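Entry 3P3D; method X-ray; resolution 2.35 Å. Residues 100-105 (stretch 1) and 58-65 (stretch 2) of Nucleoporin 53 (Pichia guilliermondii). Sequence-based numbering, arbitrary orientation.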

# COMPACT_ATOMS: atom_id res chain seq x y z
N ALA A 100 -0.81 10.18 10.58
CA ALA A 100 -0.08 8.91 10.71
C ALA A 100 1.22 8.99 9.96
O ALA A 100 2.27 8.67 10.51
CB ALA A 100 -0.93 7.75 10.20
N VAL A 101 1.16 9.43 8.71
CA VAL A 101 2.39 9.51 7.92
C VAL A 101 3.38 10.50 8.56
O VAL A 101 4.59 10.26 8.55
CB VAL A 101 2.13 9.87 6.45
CG1 VAL A 101 1.75 11.32 6.31
CG2 VAL A 101 3.36 9.63 5.64
N GLU A 102 2.86 11.60 9.13
CA GLU A 102 3.69 12.59 9.84
C GLU A 102 4.42 11.97 11.03
O GLU A 102 5.63 12.15 11.19
CB GLU A 102 2.84 13.80 10.30
N ARG A 103 3.70 11.23 11.88
CA ARG A 103 4.31 10.55 13.04
C ARG A 103 5.36 9.50 12.62
O ARG A 103 6.31 9.24 13.37
CB ARG A 103 3.27 9.87 13.92
CG ARG A 103 2.03 10.69 14.26
CD ARG A 103 1.28 10.10 15.44
NE ARG A 103 1.81 10.65 16.68
CZ ARG A 103 1.44 11.82 17.23
NH1 ARG A 103 0.49 12.58 16.67
NH2 ARG A 103 2.01 12.23 18.37
N LEU A 104 5.19 8.89 11.45
CA LEU A 104 6.14 7.89 10.94
C LEU A 104 7.43 8.52 10.41
O LEU A 104 8.49 7.89 10.46
CB LEU A 104 5.47 7.02 9.86
CG LEU A 104 4.34 6.14 10.40
CD1 LEU A 104 3.35 5.75 9.31
CD2 LEU A 104 4.91 4.92 11.11
N GLN A 105 7.33 9.74 9.89
CA GLN A 105 8.51 10.53 9.50
C GLN A 105 8.77 11.65 10.51
O GLN A 105 9.67 11.55 11.35
CB GLN A 105 8.30 11.12 8.11
CG GLN A 105 7.81 10.11 7.06
CD GLN A 105 7.37 10.78 5.77
OE1 GLN A 105 6.76 11.86 5.77
NE2 GLN A 105 7.67 10.13 4.64
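Stretch 2, residues 58-65: IFSGNSWT

The centre of the contact is the indole of Trp64, which gives up 82 Å² to the helical segment, the largest share of any residue in a summed interface of 267 Å². Its CA-to-CB bond points toward the helix, and chi1 of 73° (p) with chi2 of -92° carries the six-membered ring in among Val101, Leu104 and Gln105. The closest approach is Val101 CG2 to Trp64 CH2 at 3.3 Å, a tight fit for two carbons. Leu104 covers one face of the ring: its CD1 lies 4.0 Å from the centroid of the six-membered ring of Trp64 and 16° off the ring normal, the geometry of a CH-pi contact, while Leu104 CB is 3.9 Å from Trp64 CZ2.

Val101 and Leu104 stand one helical turn apart, as the bond from Leu104 N to Ala100 O (3.1 Å) and that from Gln105 N to Val101 O (3.1 Å) attest. Val101 also reaches the second aromatic residue, with its CG2 4.1 Å from Phe59 CD1. The backbones remain well separated, Val101 CA to Phe59 CA and Leu104 CA to Gly61 CA both measuring 7.9 Å, so side chains fill the gap. These two pairs ascend together in both sequences, so from Phe59 to Gly61 the chain runs in the same general sense as the helix.

A type II turn from Gly61 to Trp64, closed by Gly61 N to Trp64 O at 3.0 Å, then brings the indole back to the helix. A CB on Gly61 would lie only 2.5 Å from Trp64 NE1.

At the polar edge, Gln105 extends its amide so that NE2 lies 3.5 Å from Phe59 CD1, near the plane of that ring. Gln105 NE2 is still 4.4 Å from Ser60 O, and no hydrogen bond joins the stretches; packing alone accounts for their direct contacts.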

# COMPACT_ATOMS: atom_id res chain seq x y z
N ILE A 58 5.39 9.34 -3.81
CA ILE A 58 5.54 8.14 -3.02
C ILE A 58 5.88 8.48 -1.57
O ILE A 58 6.89 9.12 -1.31
CB ILE A 58 6.65 7.24 -3.60
CG1 ILE A 58 6.25 6.77 -5.00
CG2 ILE A 58 6.96 6.08 -2.68
CD1 ILE A 58 7.32 5.97 -5.72
N PHE A 59 5.02 8.06 -0.65
CA PHE A 59 5.32 8.08 0.76
C PHE A 59 5.51 6.65 1.23
O PHE A 59 4.60 5.83 1.11
CB PHE A 59 4.20 8.72 1.55
CG PHE A 59 4.25 10.19 1.55
CD1 PHE A 59 5.29 10.85 2.21
CD2 PHE A 59 3.28 10.94 0.90
CE1 PHE A 59 5.36 12.23 2.22
CE2 PHE A 59 3.34 12.34 0.91
CZ PHE A 59 4.38 12.98 1.58
N SER A 60 6.70 6.36 1.75
CA SER A 60 7.00 5.03 2.27
C SER A 60 8.18 5.12 3.22
O SER A 60 8.86 6.14 3.29
CB SER A 60 7.27 4.01 1.15
OG SER A 60 8.46 4.27 0.43
N GLY A 61 8.36 4.07 3.99
CA GLY A 61 9.46 3.96 4.92
C GLY A 61 9.78 2.50 5.00
O GLY A 61 9.39 1.73 4.12
N ASN A 62 10.47 2.09 6.06
CA ASN A 62 10.75 0.68 6.25
C ASN A 62 9.50 0.03 6.85
O ASN A 62 8.97 0.52 7.85
CB ASN A 62 12.01 0.47 7.11
CG ASN A 62 13.31 0.67 6.30
OD1 ASN A 62 14.02 -0.30 5.99
ND2 ASN A 62 13.59 1.93 5.92
N SER A 63 9.03 -1.03 6.19
CA SER A 63 7.81 -1.75 6.57
C SER A 63 6.48 -0.99 6.41
O SER A 63 5.49 -1.36 7.03
CB SER A 63 7.93 -2.32 7.99
OG SER A 63 8.98 -3.26 8.06
N TRP A 64 6.42 0.05 5.58
CA TRP A 64 5.12 0.66 5.29
C TRP A 64 5.12 1.46 4.00
O TRP A 64 6.14 2.03 3.64
CB TRP A 64 4.62 1.53 6.47
CG TRP A 64 5.34 2.84 6.64
CD1 TRP A 64 6.45 3.08 7.43
CD2 TRP A 64 5.02 4.09 6.02
NE1 TRP A 64 6.82 4.39 7.33
CE2 TRP A 64 5.96 5.04 6.48
CE3 TRP A 64 4.01 4.50 5.14
CZ2 TRP A 64 5.93 6.38 6.06
CZ3 TRP A 64 3.98 5.83 4.73
CH2 TRP A 64 4.93 6.75 5.19
N THR A 65 3.99 1.48 3.31
CA THR A 65 3.85 2.32 2.13
C THR A 65 2.48 2.90 2.09
O THR A 65 1.51 2.26 2.49
CB THR A 65 3.99 1.56 0.79
OG1 THR A 65 5.07 0.62 0.85
CG2 THR A 65 4.24 2.55 -0.33